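Guanylate kinase (Stenotrophomonas maltophilia, PDB 6WCT) catalyses the ATP-dependent phosphorylation of GMP to GDP, a reaction thought to be essential for recycling GMP and, indirectly, cGMP. Local coordinates at residues 85-88 against 89-92; 56-59 against 60-63; 36-39 against 40-44. All blocks are in the same frame, centred on the assembly; numbering follows the deposited sequence.

Overall arrangement
Along the chain the order is contact 3, contact 2, contact 1, in series. Contact 3 runs along helix 35-45, which follows strand 24-28 of the parallel five-stranded sheet. The other two are associated with the mixed sheet: contact 1 on its edge strand 87-93, contact 2 mostly in the loop joining strands 55-56 and 71-72. Contacts 1 and 2, centres about 18 Å apart, both touch the same GMP, at its base and its phosphate respectively. Contact 3 is centred about 21 Å from contact 2 and 24 Å from contact 1, across the chain's centre from the latter. It lies at the P-loop, where a phosphate ion marks a separate anion site consistent with nucleotide phosphate binding.

Contact 1 of 3, residues 85-88 against 89-92; sequences GDFF and EHAW. With 5GP (guanosine-5'-monophosphate), chain E.
Glu89 belongs to the guanine-recognition pocket of the GMP site, and at the corner of the chain beside it Phe87 and His90 pack against each other on the side of helix 75-83, both touching Ile82. The Phe87 CB to His90 CB separation is 3.9 Å, and the two side chains cross at about a right angle. Their rings form neither a stack nor an edge-to-face pair: the centroids are 5.8 Å apart and the planes are inclined at 43°. A water donates to Phe87 O at this corner, but its 2.4 Å approach to His90 ND1 is implausibly short, which makes a bridge between the two residues doubtful. The Phe87 ring also stacks on Phe78 of helix 75-83, whereas Phe88 packs on Val127 and Leu130 of helix 121-130. The corner therefore sends consecutive phenylalanines to different helices.

Glu89 turns its carboxylate to the guanine by a bend at chi2. Its two oxygens take separate donors: GMP N1 gives a hydrogen bond to Glu89 OE1 at 2.8 Å, and GMP N2 gives one to Glu89 OE2 at 3.0 Å. The second is the straighter, with an N-H...O angle of 159° against 140° for the first. Thr100 OG1, on the neighbouring strand 96-101, is also hydrogen-bonded to Glu89 OE1 and so helps position the carboxylate. Two residues on, Ala91 CB lies 3.8 Å from GMP N2. A carboxylate that meets both N1 and N2 reads the Watson-Crick edge of guanine, an arrangement characteristic of the GMP-binding region of guanylate kinases.

Contact 2 of 3, residues 56-59 against 60-63; sequences TSRA and MRPG. With 5GP (guanosine-5'-monophosphate), chain E.
Residues 57-63 run as an irregular loop after strand 55-56; Ala59 and Met60 are extended, and the flanking Arg58, its chain bent at chi2, and Arg61, extended from CG to NE, both reach the same phosphate. The two guanidinium groups lie flat on one another, their planes 7° apart and their centres 3.4 Å apart. Arg61 NE and CZ cover one face of Arg58, although the side chains themselves cross at about a right angle. Stacked arginines of this kind build the phosphate-binding part of the GMP site, where the anion would offset their like charge. Arg58 meets it edge-on with two nearly straight bonds: Arg58 NE to GMP O3P is 3.0 Å at 171°, and Arg58 NH2 to GMP O1P is 2.9 Å at 165°. Arg61 NH1 takes the remaining terminal oxygen, GMP O2P, at 2.7 Å. The rotation of the Arg58 plane is further fixed by Arg58 NH1, which donates to Ala59 O at 3.0 Å, and by a salt bridge from Arg58 NH2 to Glu64. Glu64 also accepts from the Arg61 backbone N. Upstream, Thr56 OG1 accepts from Arg58 N at 3.2 Å, closing an ST turn at the start of the loop.

Contact 3 of 3, residues 36-39 against 40-44; sequences SSIV and NATLA. With PO4 (phosphate ion), chain F.
Ser36 holds a phosphate ion at the start of helix 35-45, while its carbonyl begins the run of helical bonds into residues 40-44 with Asn40 N. Ser36 closes the Walker A (P-loop) sequence, and it is seen to bind ADP, a ligand absent from this chain. Ser36 N donates to phosphate O1 at 2.9 Å, and the very short Ser36 OG to phosphate O2 bond measures 2.5 Å. The hydroxyl is turned there by a chi1 of 67°, between the backbone N and the carbonyl carbon. Gly32 N, Gly34 N, Arg150 and Arg154 complete the site, and the positive end of the helix dipole probably adds to its pull.

Further along the helix, Val39 and Leu43 lie side by side, facing Leu116 of strand 114-117. Their Val39 CG1 and Leu43 CD1 methyl groups approach to 3.5 Å, closer than usual van der Waals contact. On the side facing helix 188-203, Ile38 and Thr42 point the same way, with Thr42 touching Leu195 and Phe199. Thr42 is held by a doubly used acceptor: Ile38 O takes Thr42 N at 2.9 Å from one face of its carbonyl plane and Thr42 OG1 at 2.6 Å from the other.

Contact 1 of 3, residues 85-88 against 89-92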
ATOM      1  N   GLY A  85      -3.080  28.697 -19.412  1.00 80.13           N
ATOM      2  CA  GLY A  85      -3.029  27.248 -19.331  1.00 80.70           C
ATOM      3  C   GLY A  85      -1.766  26.677 -18.722  1.00 77.79           C
ATOM      4  O   GLY A  85      -1.375  25.556 -19.059  1.00 86.51           O
ATOM      5  N   ASP A  86      -1.109  27.424 -17.837  1.00 70.90           N
ATOM      6  CA  ASP A  86       0.149  26.971 -17.252  1.00 69.61           C
ATOM      7  C   ASP A  86      -0.021  25.918 -16.153  1.00 61.04           C
ATOM      8  O   ASP A  86       0.948  25.229 -15.824  1.00 59.58           O
ATOM      9  CB  ASP A  86       0.910  28.169 -16.666  1.00 70.43           C
ATOM     10  CG  ASP A  86       1.284  29.210 -17.725  1.00 79.87           C
ATOM     11  OD1 ASP A  86       1.473  28.838 -18.903  1.00 78.40           O
ATOM     12  OD2 ASP A  86       1.373  30.407 -17.378  1.00 78.20           O
ATOM     13  N   PHE A  87      -1.212  25.754 -15.585  1.00 60.36           N
ATOM     14  CA  PHE A  87      -1.365  24.907 -14.403  1.00 64.87           C
ATOM     15  C   PHE A  87      -1.906  23.519 -14.739  1.00 62.77           C
ATOM     16  O   PHE A  87      -2.947  23.387 -15.394  1.00 55.63           O
ATOM     17  CB  PHE A  87      -2.259  25.590 -13.374  1.00 63.43           C
ATOM     18  CG  PHE A  87      -1.607  26.766 -12.730  1.00 61.78           C
ATOM     19  CD1 PHE A  87      -0.456  26.609 -11.980  1.00 54.46           C
ATOM     20  CD2 PHE A  87      -2.133  28.038 -12.900  1.00 66.17           C
ATOM     21  CE1 PHE A  87       0.152  27.697 -11.398  1.00 56.02           C
ATOM     22  CE2 PHE A  87      -1.533  29.127 -12.324  1.00 64.01           C
ATOM     23  CZ  PHE A  87      -0.381  28.962 -11.575  1.00 55.86           C
ATOM     24  N   PHE A  88      -1.200  22.494 -14.258  1.00 55.87           N
ATOM     25  CA  PHE A  88      -1.700  21.122 -14.296  1.00 58.45           C
ATOM     26  C   PHE A  88      -3.002  20.993 -13.507  1.00 62.09           C
ATOM     27  O   PHE A  88      -3.981  20.400 -13.977  1.00 68.61           O
ATOM     28  CB  PHE A  88      -0.604  20.201 -13.743  1.00 52.86           C
ATOM     29  CG  PHE A  88      -0.967  18.748 -13.689  1.00 65.61           C
ATOM     30  CD1 PHE A  88      -1.111  18.004 -14.845  1.00 76.11           C
ATOM     31  CD2 PHE A  88      -1.095  18.107 -12.462  1.00 66.50           C
ATOM     32  CE1 PHE A  88      -1.427  16.654 -14.780  1.00 77.72           C
ATOM     33  CE2 PHE A  88      -1.401  16.758 -12.388  1.00 68.70           C
ATOM     34  CZ  PHE A  88      -1.570  16.029 -13.548  1.00 68.65           C
ATOM     35  N   GLU A  89      -3.020  21.543 -12.301  1.00 54.16           N
ATOM     36  CA  GLU A  89      -4.211  21.731 -11.496  1.00 50.08           C
ATOM     37  C   GLU A  89      -4.032  23.037 -10.748  1.00 50.12           C
ATOM     38  O   GLU A  89      -2.906  23.477 -10.493  1.00 44.43           O
ATOM     39  CB  GLU A  89      -4.455  20.578 -10.498  1.00 51.75           C
ATOM     40  CG  GLU A  89      -3.348  20.365  -9.431  1.00 45.65           C
ATOM     41  CD  GLU A  89      -3.340  21.395  -8.288  1.00 46.71           C
ATOM     42  OE1 GLU A  89      -2.241  21.737  -7.780  1.00 45.15           O
ATOM     43  OE2 GLU A  89      -4.416  21.873  -7.894  1.00 47.24           O
ATOM     44  N   HIS A  90      -5.144  23.656 -10.393  1.00 55.75           N
ATOM     45  CA  HIS A  90      -5.068  24.853  -9.578  1.00 43.75           C
ATOM     46  C   HIS A  90      -6.393  24.987  -8.868  1.00 51.00           C
ATOM     47  O   HIS A  90      -7.405  24.436  -9.300  1.00 54.55           O
ATOM     48  CB  HIS A  90      -4.742  26.094 -10.412  1.00 45.82           C
ATOM     49  CG  HIS A  90      -5.872  26.542 -11.282  1.00 49.80           C
ATOM     50  ND1 HIS A  90      -6.086  26.025 -12.539  1.00 58.94           N
ATOM     51  CD2 HIS A  90      -6.853  27.452 -11.073  1.00 51.84           C
ATOM     52  CE1 HIS A  90      -7.147  26.606 -13.075  1.00 62.86           C
ATOM     53  NE2 HIS A  90      -7.630  27.476 -12.206  1.00 61.75           N
ATOM     54  N   ALA A  91      -6.368  25.696  -7.750  1.00 47.85           N
ATOM     55  CA  ALA A  91      -7.578  25.799  -6.964  1.00 43.94           C
ATOM     56  C   ALA A  91      -7.509  27.036  -6.090  1.00 48.37           C
ATOM     57  O   ALA A  91      -6.433  27.521  -5.734  1.00 54.64           O
ATOM     58  CB  ALA A  91      -7.793  24.543  -6.119  1.00 45.01           C
ATOM     59  N   TRP A  92      -8.688  27.514  -5.734  1.00 47.74           N
ATOM     60  CA  TRP A  92      -8.865  28.602  -4.791  1.00 49.99           C
ATOM     61  C   TRP A  92      -8.870  27.970  -3.413  1.00 51.40           C
ATOM     62  O   TRP A  92      -9.821  27.275  -3.044  1.00 54.74           O
ATOM     63  CB  TRP A  92     -10.170  29.337  -5.094  1.00 59.58           C
ATOM     64  CG  TRP A  92     -10.411  30.617  -4.347  1.00 60.62           C
ATOM     65  CD1 TRP A  92     -11.280  30.810  -3.318  1.00 58.87           C
ATOM     66  CD2 TRP A  92      -9.780  31.889  -4.586  1.00 62.66           C
ATOM     67  NE1 TRP A  92     -11.236  32.122  -2.899  1.00 61.81           N
ATOM     68  CE2 TRP A  92     -10.320  32.804  -3.659  1.00 69.39           C
ATOM     69  CE3 TRP A  92      -8.806  32.337  -5.486  1.00 61.51           C
ATOM     70  CZ2 TRP A  92      -9.924  34.145  -3.608  1.00 72.70           C
ATOM     71  CZ3 TRP A  92      -8.413  33.673  -5.435  1.00 66.91           C
ATOM     72  CH2 TRP A  92      -8.974  34.558  -4.502  1.00 70.63           C
TER
HETATM   73  P   5GP E 301      -0.739  26.689   3.149  1.00 45.26           P
HETATM   74  O1P 5GP E 301       0.716  26.573   2.769  1.00 47.58           O
HETATM   75  O2P 5GP E 301      -1.016  26.735   4.651  1.00 42.03           O
HETATM   76  O3P 5GP E 301      -1.475  27.821   2.477  1.00 37.46           O
HETATM   77  O5' 5GP E 301      -1.472  25.416   2.582  1.00 45.44           O
HETATM   78  C5' 5GP E 301      -2.876  25.406   2.423  1.00 35.42           C
HETATM   79  C4' 5GP E 301      -3.298  24.191   1.655  1.00 37.04           C
HETATM   80  O4' 5GP E 301      -3.005  24.397   0.248  1.00 34.54           O
HETATM   81  C3' 5GP E 301      -2.559  22.900   2.055  1.00 39.14           C
HETATM   82  O3' 5GP E 301      -3.474  21.813   2.122  1.00 41.08           O
HETATM   83  C2' 5GP E 301      -1.629  22.654   0.877  1.00 34.27           C
HETATM   84  O2' 5GP E 301      -1.288  21.303   0.661  1.00 35.85           O
HETATM   85  C1' 5GP E 301      -2.456  23.216  -0.263  1.00 33.24           C
HETATM   86  N9  5GP E 301      -1.684  23.511  -1.459  1.00 40.19           N
HETATM   87  C8  5GP E 301      -0.338  23.762  -1.515  1.00 42.51           C
HETATM   88  N7  5GP E 301       0.129  23.793  -2.735  1.00 41.96           N
HETATM   89  C5  5GP E 301      -0.981  23.562  -3.531  1.00 40.98           C
HETATM   90  C6  5GP E 301      -1.096  23.427  -4.926  1.00 41.09           C
HETATM   91  O6  5GP E 301      -0.182  23.498  -5.745  1.00 42.84           O
HETATM   92  N1  5GP E 301      -2.393  23.145  -5.322  1.00 43.21           N
HETATM   93  C2  5GP E 301      -3.461  23.004  -4.471  1.00 48.14           C
HETATM   94  N2  5GP E 301      -4.646  22.704  -5.019  1.00 42.17           N
HETATM   95  N3  5GP E 301      -3.361  23.132  -3.151  1.00 40.25           N
HETATM   96  C4  5GP E 301      -2.107  23.400  -2.753  1.00 38.75           C
HETATM   97  O   HOH W   1      -5.518  23.950 -13.648  1.00 56.44           O

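Contact 2 of 3, residues 56-59 against 60-63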
ATOM      1  N   THR A  56       1.642  30.093  -5.604  1.00 34.98           N
ATOM      2  CA  THR A  56       0.546  30.601  -4.793  1.00 35.55           C
ATOM      3  C   THR A  56       0.549  32.112  -4.875  1.00 40.30           C
ATOM      4  O   THR A  56       1.609  32.735  -4.979  1.00 37.25           O
ATOM      5  CB  THR A  56       0.652  30.176  -3.322  1.00 40.81           C
ATOM      6  OG1 THR A  56      -0.521  30.579  -2.620  1.00 48.49           O
ATOM      7  CG2 THR A  56       1.840  30.860  -2.655  1.00 35.00           C
ATOM      8  N   SER A  57      -0.646  32.702  -4.834  1.00 40.91           N
ATOM      9  CA  SER A  57      -0.761  34.147  -4.747  1.00 43.14           C
ATOM     10  C   SER A  57      -0.987  34.620  -3.322  1.00 46.32           C
ATOM     11  O   SER A  57      -1.134  35.824  -3.104  1.00 48.34           O
ATOM     12  CB  SER A  57      -1.880  34.661  -5.661  1.00 44.08           C
ATOM     13  OG  SER A  57      -3.155  34.207  -5.219  1.00 62.89           O
ATOM     14  N   ARG A  58      -1.048  33.708  -2.354  1.00 45.95           N
ATOM     15  CA  ARG A  58      -1.181  34.133  -0.970  1.00 48.13           C
ATOM     16  C   ARG A  58       0.100  34.825  -0.508  1.00 50.33           C
ATOM     17  O   ARG A  58       1.184  34.632  -1.069  1.00 44.87           O
ATOM     18  CB  ARG A  58      -1.530  32.953  -0.058  1.00 39.60           C
ATOM     19  CG  ARG A  58      -0.375  32.044   0.365  1.00 43.68           C
ATOM     20  CD  ARG A  58      -0.669  31.562   1.783  1.00 45.41           C
ATOM     21  NE  ARG A  58       0.042  30.362   2.218  1.00 42.43           N
ATOM     22  CZ  ARG A  58       1.301  30.360   2.637  1.00 39.58           C
ATOM     23  NH1 ARG A  58       2.003  31.488   2.634  1.00 41.23           N
ATOM     24  NH2 ARG A  58       1.863  29.234   3.052  1.00 33.79           N
ATOM     25  N   ALA A  59      -0.050  35.683   0.494  1.00 50.20           N
ATOM     26  CA  ALA A  59       1.084  36.419   1.037  1.00 52.49           C
ATOM     27  C   ALA A  59       2.042  35.479   1.763  1.00 51.38           C
ATOM     28  O   ALA A  59       1.638  34.486   2.366  1.00 50.62           O
ATOM     29  CB  ALA A  59       0.604  37.525   1.983  1.00 49.97           C
ATOM     30  N   MET A  60       3.325  35.816   1.708  1.00 52.10           N
ATOM     31  CA  MET A  60       4.350  35.039   2.389  1.00 42.66           C
ATOM     32  C   MET A  60       4.179  35.142   3.898  1.00 53.85           C
ATOM     33  O   MET A  60       3.882  36.211   4.436  1.00 61.41           O
ATOM     34  CB  MET A  60       5.735  35.565   2.002  1.00 39.95           C
ATOM     35  CG  MET A  60       6.165  35.258   0.577  1.00 42.12           C
ATOM     36  SD  MET A  60       7.806  35.921   0.233  1.00 48.24           S
ATOM     37  CE  MET A  60       8.774  34.656   1.044  1.00 37.39           C
ATOM     38  N   ARG A  61       4.296  34.027   4.562  1.00 50.01           N
ATOM     39  CA  ARG A  61       4.295  34.003   6.011  1.00 53.95           C
ATOM     40  C   ARG A  61       5.725  34.007   6.538  1.00 61.38           C
ATOM     41  O   ARG A  61       6.663  33.657   5.817  1.00 56.34           O
ATOM     42  CB  ARG A  61       3.517  32.777   6.518  1.00 50.77           C
ATOM     43  CG  ARG A  61       2.133  32.667   5.892  1.00 51.98           C
ATOM     44  CD  ARG A  61       1.452  31.326   6.156  1.00 46.80           C
ATOM     45  NE  ARG A  61       0.088  31.338   5.642  1.00 47.90           N
ATOM     46  CZ  ARG A  61      -0.660  30.257   5.443  1.00 53.05           C
ATOM     47  NH1 ARG A  61      -0.189  29.051   5.723  1.00 53.89           N
ATOM     48  NH2 ARG A  61      -1.891  30.387   4.965  1.00 51.19           N
ATOM     49  N   PRO A  62       5.934  34.444   7.782  1.00 65.80           N
ATOM     50  CA  PRO A  62       7.292  34.455   8.345  1.00 60.62           C
ATOM     51  C   PRO A  62       7.945  33.078   8.304  1.00 59.02           C
ATOM     52  O   PRO A  62       7.313  32.049   8.559  1.00 57.59           O
ATOM     53  CB  PRO A  62       7.072  34.941   9.780  1.00 69.51           C
ATOM     54  CG  PRO A  62       5.852  35.796   9.685  1.00 73.91           C
ATOM     55  CD  PRO A  62       4.967  35.094   8.683  1.00 70.89           C
ATOM     56  N   GLY A  63       9.222  33.067   7.932  1.00 61.92           N
ATOM     57  CA  GLY A  63       9.984  31.848   7.813  1.00 60.90           C
ATOM     58  C   GLY A  63       9.952  31.229   6.436  1.00 61.31           C
ATOM     59  O   GLY A  63      10.786  30.368   6.136  1.00 63.37           O
TER
HETATM   60  P   5GP E 301      -0.739  26.689   3.149  1.00 45.26           P
HETATM   61  O1P 5GP E 301       0.716  26.573   2.769  1.00 47.58           O
HETATM   62  O2P 5GP E 301      -1.016  26.735   4.651  1.00 42.03           O
HETATM   63  O3P 5GP E 301      -1.475  27.821   2.477  1.00 37.46           O
HETATM   64  O5' 5GP E 301      -1.472  25.416   2.582  1.00 45.44           O
HETATM   65  C5' 5GP E 301      -2.876  25.406   2.423  1.00 35.42           C
HETATM   66  C4' 5GP E 301      -3.298  24.191   1.655  1.00 37.04           C
HETATM   67  O4' 5GP E 301      -3.005  24.397   0.248  1.00 34.54           O
HETATM   68  C3' 5GP E 301      -2.559  22.900   2.055  1.00 39.14           C
HETATM   69  O3' 5GP E 301      -3.474  21.813   2.122  1.00 41.08           O
HETATM   70  C2' 5GP E 301      -1.629  22.654   0.877  1.00 34.27           C
HETATM   71  O2' 5GP E 301      -1.288  21.303   0.661  1.00 35.85           O
HETATM   72  C1' 5GP E 301      -2.456  23.216  -0.263  1.00 33.24           C
HETATM   73  N9  5GP E 301      -1.684  23.511  -1.459  1.00 40.19           N
HETATM   74  C8  5GP E 301      -0.338  23.762  -1.515  1.00 42.51           C
HETATM   75  N7  5GP E 301       0.129  23.793  -2.735  1.00 41.96           N
HETATM   76  C5  5GP E 301      -0.981  23.562  -3.531  1.00 40.98           C
HETATM   77  C6  5GP E 301      -1.096  23.427  -4.926  1.00 41.09           C
HETATM   78  O6  5GP E 301      -0.182  23.498  -5.745  1.00 42.84           O
HETATM   79  N1  5GP E 301      -2.393  23.145  -5.322  1.00 43.21           N
HETATM   80  C2  5GP E 301      -3.461  23.004  -4.471  1.00 48.14           C
HETATM   81  N2  5GP E 301      -4.646  22.704  -5.019  1.00 42.17           N
HETATM   82  N3  5GP E 301      -3.361  23.132  -3.151  1.00 40.25           N
HETATM   83  C4  5GP E 301      -2.107  23.400  -2.753  1.00 38.75           C
HETATM   84  O   HOH W   2      -0.430  34.346   3.932  1.00 49.34           O

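Contact 3 of 3, residues 36-39 against 40-44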
ATOM      1  N   SER A  36       4.931  18.268   5.567  1.00 33.60           N
ATOM      2  CA  SER A  36       6.124  18.618   4.801  1.00 37.76           C
ATOM      3  C   SER A  36       7.357  17.973   5.425  1.00 27.84           C
ATOM      4  O   SER A  36       8.242  17.484   4.711  1.00 40.62           O
ATOM      5  CB  SER A  36       6.291  20.137   4.687  1.00 41.23           C
ATOM      6  OG  SER A  36       6.566  20.717   5.946  1.00 54.13           O
ATOM      7  N   SER A  37       7.418  17.926   6.758  1.00 41.70           N
ATOM      8  CA  SER A  37       8.552  17.274   7.409  1.00 34.84           C
ATOM      9  C   SER A  37       8.537  15.774   7.139  1.00 39.76           C
ATOM     10  O   SER A  37       9.593  15.158   6.937  1.00 38.60           O
ATOM     11  CB  SER A  37       8.529  17.543   8.911  1.00 46.01           C
ATOM     12  OG  SER A  37       9.032  18.830   9.193  1.00 59.98           O
ATOM     13  N   ILE A  38       7.346  15.171   7.105  1.00 36.28           N
ATOM     14  CA  ILE A  38       7.265  13.750   6.809  1.00 39.73           C
ATOM     15  C   ILE A  38       7.685  13.479   5.364  1.00 36.10           C
ATOM     16  O   ILE A  38       8.436  12.535   5.090  1.00 35.08           O
ATOM     17  CB  ILE A  38       5.850  13.234   7.117  1.00 42.19           C
ATOM     18  CG1 ILE A  38       5.558  13.380   8.605  1.00 39.23           C
ATOM     19  CG2 ILE A  38       5.718  11.781   6.734  1.00 39.87           C
ATOM     20  CD1 ILE A  38       4.099  13.137   8.938  1.00 40.26           C
ATOM     21  N   VAL A  39       7.205  14.298   4.421  1.00 36.87           N
ATOM     22  CA  VAL A  39       7.535  14.107   3.002  1.00 38.06           C
ATOM     23  C   VAL A  39       9.030  14.307   2.751  1.00 39.83           C
ATOM     24  O   VAL A  39       9.678  13.505   2.061  1.00 41.90           O
ATOM     25  CB  VAL A  39       6.690  15.060   2.133  1.00 43.00           C
ATOM     26  CG1 VAL A  39       7.327  15.265   0.760  1.00 46.62           C
ATOM     27  CG2 VAL A  39       5.282  14.538   1.988  1.00 34.23           C
ATOM     28  N   ASN A  40       9.603  15.381   3.303  1.00 34.44           N
ATOM     29  CA  ASN A  40      11.028  15.635   3.098  1.00 40.10           C
ATOM     30  C   ASN A  40      11.880  14.498   3.645  1.00 40.90           C
ATOM     31  O   ASN A  40      12.867  14.092   3.015  1.00 41.79           O
ATOM     32  CB  ASN A  40      11.439  16.952   3.759  1.00 40.83           C
ATOM     33  CG  ASN A  40      10.791  18.161   3.112  1.00 46.40           C
ATOM     34  OD1 ASN A  40      10.320  18.097   1.973  1.00 49.40           O
ATOM     35  ND2 ASN A  40      10.789  19.279   3.826  1.00 51.81           N
ATOM     36  N   ALA A  41      11.532  13.974   4.826  1.00 43.96           N
ATOM     37  CA  ALA A  41      12.296  12.842   5.353  1.00 44.51           C
ATOM     38  C   ALA A  41      12.071  11.590   4.522  1.00 42.63           C
ATOM     39  O   ALA A  41      12.982  10.770   4.367  1.00 46.49           O
ATOM     40  CB  ALA A  41      11.937  12.571   6.814  1.00 40.81           C
ATOM     41  N   THR A  42      10.868  11.423   3.987  1.00 43.09           N
ATOM     42  CA  THR A  42      10.572  10.252   3.165  1.00 42.54           C
ATOM     43  C   THR A  42      11.326  10.291   1.839  1.00 45.18           C
ATOM     44  O   THR A  42      11.883   9.276   1.405  1.00 47.59           O
ATOM     45  CB  THR A  42       9.071  10.186   2.915  1.00 38.69           C
ATOM     46  OG1 THR A  42       8.400  10.097   4.177  1.00 40.51           O
ATOM     47  CG2 THR A  42       8.727   8.964   2.077  1.00 40.58           C
ATOM     48  N   LEU A  43      11.354  11.459   1.182  1.00 46.45           N
ATOM     49  CA  LEU A  43      12.052  11.577  -0.094  1.00 44.99           C
ATOM     50  C   LEU A  43      13.558  11.444   0.061  1.00 43.80           C
ATOM     51  O   LEU A  43      14.213  10.869  -0.816  1.00 50.15           O
ATOM     52  CB  LEU A  43      11.699  12.897  -0.776  1.00 43.64           C
ATOM     53  CG  LEU A  43      10.199  12.984  -1.056  1.00 49.29           C
ATOM     54  CD1 LEU A  43       9.784  14.364  -1.554  1.00 56.12           C
ATOM     55  CD2 LEU A  43       9.758  11.883  -1.992  1.00 46.07           C
ATOM     56  N   ALA A  44      14.122  11.931   1.171  1.00 45.33           N
ATOM     57  CA  ALA A  44      15.547  11.730   1.412  1.00 47.78           C
ATOM     58  C   ALA A  44      15.874  10.248   1.476  1.00 53.59           C
ATOM     59  O   ALA A  44      16.971   9.824   1.087  1.00 61.62           O
ATOM     60  CB  ALA A  44      15.988  12.440   2.694  1.00 57.05           C
TER
HETATM   61  P   PO4 F 302       3.474  21.461   7.435  1.00 60.40           P
HETATM   62  O1  PO4 F 302       3.204  20.447   6.347  1.00 60.27           O
HETATM   63  O2  PO4 F 302       4.959  21.497   7.669  1.00 65.99           O
HETATM   64  O3  PO4 F 302       2.815  21.076   8.745  1.00 54.93           O
HETATM   65  O4  PO4 F 302       2.960  22.805   6.969  1.00 61.35           O